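Local coordinates for envelope glycoprotein E (Human herpesvirus 1, PDB 2GIY) that teams with its partner gI to bind the Fc part of host IgG and, in epithelial cells, to direct virions to cell junctions for cell-to-cell spread, at residues 107-110 / 111-114; 149-153 / 154-158. All coordinates share one frame; numbering follows the deposited sequence.

Both interactions are local and reach the same V-like sheet in the C-terminal domain of the gE ectodomain, their centres 15 Å apart without touching. Interaction 1 is a proline-rich helical turn that leads into the outermost strand 113-118, knit by two weak backbone bonds and a third, straighter one, a disulfide and a bridging water. Interaction 2 lies nearer the middle of the chain, where strands 144-152 and 155-165 form a hairpin with fairly straight backbone bonds. Its side chains meet by CH-pi and aliphatic packing, against the water-bridged polar contact of interaction 1. Each has buried and exposed residues, sends side chains to strand 45-54, reaches the second subunit and falls inside the Fc-binding region.

Interaction 1: 107-110 / 111-114; sequences NPPP and RCSA
With chi1 at -174°, N107 turns its amide past its own carbonyl carbon and up to R111 and C112: OD1 comes 3.6 Å from CB of R111, and ND2 lies 3.7 Å from CB of C112. The arginine chain runs at about a right angle to the asparagine and bends at chi3 (71°), which leaves NE facing the OD1 end of the amide, close to the amide plane. A water closes the gap, donating to N107 OD1 at 2.7 Å and accepting from R111 NE at 2.8 Å, in the plane of the guanidinium. Because ND2 is bonded to the carbonyl of G102, both ends of the amide are engaged and its rotation is fixed. In C112 the sulfur sits between backbone N and carbonyl carbon and packs at the P109 ring, SG to CD 4.0 Å.

Three successive prolines lack N-H groups, leaving R111 to supply the first donor of the turn. R111 N to P108 O and C112 N to P109 O are weak, strongly bent bonds; S113 N to P110 O, 3.2 Å, is straighter, although the donor stands above the carbonyl plane.

The turn is anchored to strand 96-103 by the C112-C103 disulfide and continues as the outer strand 113-118, probably the C'-C'' connection of a V-type domain. P109 also rests on Y45 and M47 of strand 45-54, while I181 of the second subunit packs against P109 and P110.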
ATOM      1  N   ASN A 107     -22.827  -1.960  -5.962  1.00 20.74           N
ATOM      2  CA  ASN A 107     -22.749  -1.089  -7.141  1.00 18.15           C
ATOM      3  C   ASN A 107     -21.305  -0.579  -7.115  1.00 16.89           C
ATOM      4  O   ASN A 107     -21.055   0.611  -6.928  1.00 14.78           O
ATOM      5  CB  ASN A 107     -23.740   0.083  -7.035  1.00 17.19           C
ATOM      6  CG  ASN A 107     -23.791   0.936  -8.305  1.00 19.92           C
ATOM      7  OD1 ASN A 107     -23.831   0.414  -9.422  1.00 18.36           O
ATOM      8  ND2 ASN A 107     -23.811   2.254  -8.135  1.00 18.66           N
ATOM      9  N   PRO A 108     -20.335  -1.499  -7.292  1.00 17.66           N
ATOM     10  CA  PRO A 108     -18.892  -1.235  -7.292  1.00 18.09           C
ATOM     11  C   PRO A 108     -18.400  -0.347  -8.425  1.00 17.55           C
ATOM     12  O   PRO A 108     -18.872  -0.448  -9.555  1.00 16.66           O
ATOM     13  CB  PRO A 108     -18.290  -2.635  -7.350  1.00 18.51           C
ATOM     14  CG  PRO A 108     -19.261  -3.364  -8.189  1.00 17.99           C
ATOM     15  CD  PRO A 108     -20.594  -2.909  -7.636  1.00 18.23           C
ATOM     16  N   PRO A 109     -17.410   0.512  -8.125  1.00 19.07           N
ATOM     17  CA  PRO A 109     -16.741   1.488  -8.985  1.00 23.24           C
ATOM     18  C   PRO A 109     -16.906   1.465 -10.485  1.00 25.64           C
ATOM     19  O   PRO A 109     -17.482   2.395 -11.056  1.00 30.51           O
ATOM     20  CB  PRO A 109     -15.300   1.387  -8.532  1.00 20.79           C
ATOM     21  CG  PRO A 109     -15.512   1.392  -7.038  1.00 22.25           C
ATOM     22  CD  PRO A 109     -16.682   0.412  -6.845  1.00 19.93           C
ATOM     23  N   PRO A 110     -16.419   0.422 -11.163  1.00 23.72           N
ATOM     24  CA  PRO A 110     -16.655   0.556 -12.600  1.00 20.89           C
ATOM     25  C   PRO A 110     -18.092   1.027 -12.840  1.00 17.77           C
ATOM     26  O   PRO A 110     -18.340   2.019 -13.530  1.00 14.02           O
ATOM     27  CB  PRO A 110     -16.424  -0.863 -13.134  1.00 23.04           C
ATOM     28  CG  PRO A 110     -15.534  -1.490 -12.112  1.00 22.35           C
ATOM     29  CD  PRO A 110     -16.062  -0.957 -10.801  1.00 22.92           C
ATOM     30  N   ARG A 111     -19.034   0.316 -12.234  1.00 15.60           N
ATOM     31  CA  ARG A 111     -20.444   0.623 -12.427  1.00 16.14           C
ATOM     32  C   ARG A 111     -20.915   1.978 -11.920  1.00 14.55           C
ATOM     33  O   ARG A 111     -21.888   2.527 -12.441  1.00 15.57           O
ATOM     34  CB  ARG A 111     -21.307  -0.490 -11.826  1.00 16.75           C
ATOM     35  CG  ARG A 111     -21.063  -1.855 -12.468  1.00 20.74           C
ATOM     36  CD  ARG A 111     -22.191  -2.837 -12.161  1.00 21.08           C
ATOM     37  NE  ARG A 111     -23.435  -2.498 -12.854  1.00 20.00           N
ATOM     38  CZ  ARG A 111     -23.665  -2.724 -14.146  1.00 19.89           C
ATOM     39  NH1 ARG A 111     -22.737  -3.298 -14.904  1.00 17.17           N
ATOM     40  NH2 ARG A 111     -24.827  -2.372 -14.687  1.00 18.52           N
ATOM     41  N   CYS A 112     -20.230   2.532 -10.929  1.00 11.41           N
ATOM     42  CA  CYS A 112     -20.636   3.825 -10.395  1.00 13.00           C
ATOM     43  C   CYS A 112     -19.858   4.995 -10.994  1.00 12.09           C
ATOM     44  O   CYS A 112     -19.867   6.097 -10.449  1.00 12.66           O
ATOM     45  CB  CYS A 112     -20.523   3.821  -8.865  1.00 14.03           C
ATOM     46  SG  CYS A 112     -18.865   3.479  -8.194  1.00 13.80           S
ATOM     47  N   SER A 113     -19.192   4.749 -12.122  1.00 12.99           N
ATOM     48  CA  SER A 113     -18.441   5.789 -12.825  1.00 13.68           C
ATOM     49  C   SER A 113     -19.415   6.924 -13.146  1.00 14.35           C
ATOM     50  O   SER A 113     -20.544   6.671 -13.573  1.00 15.52           O
ATOM     51  CB  SER A 113     -17.848   5.220 -14.119  1.00 16.94           C
ATOM     52  OG  SER A 113     -17.207   6.230 -14.883  1.00 24.01           O
ATOM     53  N   ALA A 114     -18.984   8.167 -12.947  1.00 13.89           N
ATOM     54  CA  ALA A 114     -19.850   9.312 -13.195  1.00 14.48           C
ATOM     55  C   ALA A 114     -19.266  10.390 -14.103  1.00 15.84           C
ATOM     56  O   ALA A 114     -19.882  10.762 -15.104  1.00 16.83           O
ATOM     57  CB  ALA A 114     -20.269   9.934 -11.865  1.00 14.49           C
TER
HETATM   58  O   HOH W   1     -24.689  -1.905 -10.435  1.00 26.97           O

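Interaction 2: 149-153 / 154-158; sequences VVYVN and DHIHA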
ATOM      1  N   VAL A 149      -3.745   9.678  -6.752  1.00 11.31           N
ATOM      2  CA  VAL A 149      -4.348   9.679  -5.429  1.00 11.16           C
ATOM      3  C   VAL A 149      -5.808   9.246  -5.481  1.00 11.05           C
ATOM      4  O   VAL A 149      -6.582   9.739  -6.299  1.00 12.50           O
ATOM      5  CB  VAL A 149      -4.286  11.089  -4.794  1.00 11.18           C
ATOM      6  CG1 VAL A 149      -4.800  11.041  -3.363  1.00 13.14           C
ATOM      7  CG2 VAL A 149      -2.853  11.620  -4.842  1.00 13.80           C
ATOM      8  N   VAL A 150      -6.183   8.325  -4.603  1.00 10.52           N
ATOM      9  CA  VAL A 150      -7.559   7.866  -4.582  1.00  9.60           C
ATOM     10  C   VAL A 150      -8.307   8.348  -3.351  1.00 10.99           C
ATOM     11  O   VAL A 150      -7.936   8.032  -2.219  1.00 11.42           O
ATOM     12  CB  VAL A 150      -7.645   6.330  -4.634  1.00  9.36           C
ATOM     13  CG1 VAL A 150      -9.110   5.894  -4.704  1.00  8.67           C
ATOM     14  CG2 VAL A 150      -6.878   5.808  -5.846  1.00 12.60           C
ATOM     15  N   TYR A 151      -9.366   9.116  -3.585  1.00 10.90           N
ATOM     16  CA  TYR A 151     -10.197   9.615  -2.504  1.00 11.56           C
ATOM     17  C   TYR A 151     -11.474   8.799  -2.414  1.00 11.97           C
ATOM     18  O   TYR A 151     -11.989   8.317  -3.422  1.00 11.28           O
ATOM     19  CB  TYR A 151     -10.622  11.069  -2.729  1.00 13.21           C
ATOM     20  CG  TYR A 151      -9.514  12.088  -2.685  1.00 13.51           C
ATOM     21  CD1 TYR A 151      -8.669  12.273  -3.777  1.00 14.52           C
ATOM     22  CD2 TYR A 151      -9.317  12.877  -1.553  1.00 14.59           C
ATOM     23  CE1 TYR A 151      -7.649  13.227  -3.745  1.00 15.89           C
ATOM     24  CE2 TYR A 151      -8.301  13.833  -1.508  1.00 17.35           C
ATOM     25  CZ  TYR A 151      -7.473  14.002  -2.607  1.00 16.96           C
ATOM     26  OH  TYR A 151      -6.477  14.953  -2.576  1.00 17.94           O
ATOM     27  N   VAL A 152     -11.963   8.643  -1.191  1.00 11.77           N
ATOM     28  CA  VAL A 152     -13.228   7.973  -0.929  1.00 12.09           C
ATOM     29  C   VAL A 152     -13.884   8.938   0.052  1.00 13.35           C
ATOM     30  O   VAL A 152     -13.337   9.206   1.122  1.00 13.85           O
ATOM     31  CB  VAL A 152     -13.053   6.604  -0.263  1.00 11.97           C
ATOM     32  CG1 VAL A 152     -14.410   6.102   0.234  1.00 14.96           C
ATOM     33  CG2 VAL A 152     -12.456   5.610  -1.258  1.00 12.94           C
ATOM     34  N   ASN A 153     -15.037   9.478  -0.326  1.00 14.57           N
ATOM     35  CA  ASN A 153     -15.741  10.445   0.512  1.00 17.18           C
ATOM     36  C   ASN A 153     -14.823  11.611   0.865  1.00 17.31           C
ATOM     37  O   ASN A 153     -14.775  12.061   2.010  1.00 18.71           O
ATOM     38  CB  ASN A 153     -16.267   9.786   1.788  1.00 18.77           C
ATOM     39  CG  ASN A 153     -17.346   8.763   1.505  1.00 20.17           C
ATOM     40  OD1 ASN A 153     -18.130   8.917   0.562  1.00 19.65           O
ATOM     41  ND2 ASN A 153     -17.404   7.721   2.323  1.00 18.75           N
ATOM     42  N   ASP A 154     -14.085  12.074  -0.136  1.00 16.33           N
ATOM     43  CA  ASP A 154     -13.169  13.206  -0.003  1.00 18.11           C
ATOM     44  C   ASP A 154     -11.963  13.032   0.923  1.00 17.55           C
ATOM     45  O   ASP A 154     -11.366  14.018   1.354  1.00 17.39           O
ATOM     46  CB  ASP A 154     -13.961  14.453   0.399  1.00 22.62           C
ATOM     47  CG  ASP A 154     -15.109  14.744  -0.556  1.00 26.76           C
ATOM     48  OD1 ASP A 154     -14.855  14.887  -1.771  1.00 27.67           O
ATOM     49  OD2 ASP A 154     -16.266  14.825  -0.091  1.00 30.38           O
ATOM     50  N   HIS A 155     -11.601  11.786   1.223  1.00 16.40           N
ATOM     51  CA  HIS A 155     -10.438  11.503   2.069  1.00 16.13           C
ATOM     52  C   HIS A 155      -9.534  10.517   1.337  1.00 14.68           C
ATOM     53  O   HIS A 155     -10.006   9.523   0.787  1.00 12.18           O
ATOM     54  CB  HIS A 155     -10.867  10.906   3.417  1.00 19.32           C
ATOM     55  CG  HIS A 155      -9.723  10.415   4.255  1.00 22.51           C
ATOM     56  ND1 HIS A 155      -8.672  11.225   4.632  1.00 24.48           N
ATOM     57  CD2 HIS A 155      -9.461   9.194   4.781  1.00 24.87           C
ATOM     58  CE1 HIS A 155      -7.813  10.524   5.351  1.00 24.29           C
ATOM     59  NE2 HIS A 155      -8.268   9.288   5.457  1.00 25.27           N
ATOM     60  N   ILE A 156      -8.234  10.788   1.319  1.00 12.37           N
ATOM     61  CA  ILE A 156      -7.305   9.898   0.631  1.00 13.03           C
ATOM     62  C   ILE A 156      -7.277   8.505   1.259  1.00 13.18           C
ATOM     63  O   ILE A 156      -7.040   8.359   2.460  1.00 13.17           O
ATOM     64  CB  ILE A 156      -5.864  10.466   0.640  1.00 12.66           C
ATOM     65  CG1 ILE A 156      -5.817  11.782  -0.140  1.00 12.91           C
ATOM     66  CG2 ILE A 156      -4.899   9.450   0.031  1.00 12.75           C
ATOM     67  CD1 ILE A 156      -4.439  12.451  -0.125  1.00 10.58           C
ATOM     68  N   HIS A 157      -7.529   7.483   0.441  1.00 12.61           N
ATOM     69  CA  HIS A 157      -7.509   6.098   0.908  1.00 12.17           C
ATOM     70  C   HIS A 157      -6.324   5.316   0.363  1.00 12.60           C
ATOM     71  O   HIS A 157      -6.033   4.214   0.821  1.00 12.66           O
ATOM     72  CB  HIS A 157      -8.814   5.386   0.546  1.00 10.65           C
ATOM     73  CG  HIS A 157      -9.939   5.708   1.475  1.00 10.49           C
ATOM     74  ND1 HIS A 157     -10.724   4.738   2.061  1.00 14.19           N
ATOM     75  CD2 HIS A 157     -10.383   6.893   1.957  1.00 10.95           C
ATOM     76  CE1 HIS A 157     -11.600   5.312   2.866  1.00  9.44           C
ATOM     77  NE2 HIS A 157     -11.414   6.618   2.823  1.00 14.46           N
ATOM     78  N   ALA A 158      -5.641   5.893  -0.618  1.00 12.66           N
ATOM     79  CA  ALA A 158      -4.469   5.268  -1.211  1.00 12.14           C
ATOM     80  C   ALA A 158      -3.809   6.260  -2.150  1.00 11.68           C
ATOM     81  O   ALA A 158      -4.463   7.166  -2.664  1.00 11.04           O
ATOM     82  CB  ALA A 158      -4.859   4.003  -1.987  1.00 13.43           C
TER
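V152 and H155 close a type I' turn by bonding to each other twice, V152 N to H155 O (2.9 Å) and H155 N to V152 O (3.1 Å), and farther along the antiparallel hairpin a classic beta bulge sets H157 and A158 together opposite V150. The V150 carbonyl accepts H157 N at 2.7 Å almost head-on, while V150 N donates to A158 O at 2.8 Å.

The bulge brings the H157 ring flat over V152: CB of V152 lies 3.4 Å from the ring centroid and 9° off its normal, a centred CH-pi contact. H157 has CG anti to the carbonyl carbon (chi1 -80°), which lays the ring across to the partner strand. On the other face of the hairpin, I156 CG1 sits over the Y151 ring, 3.9 Å from its centroid and displaced toward the rim beside CE2. The same CG1 presses on V149 CG1 at 3.5 Å, wedging I156 between valine and tyrosine; L70 and Y71 of helix 67-71 flank it.

N153 OD1 bonds to S46 N, tying the turn to strand 45-54, and H155 meets H40 of the second subunit edge-to-face. The weak bond from H157 ND1 to V11 O probably favours a proton on ND1. Backbone bonds set the register of what is probably the F-G hairpin, while CH-pi and aliphatic contacts fix its rings, with polar N153 and D154 exposed at the tip.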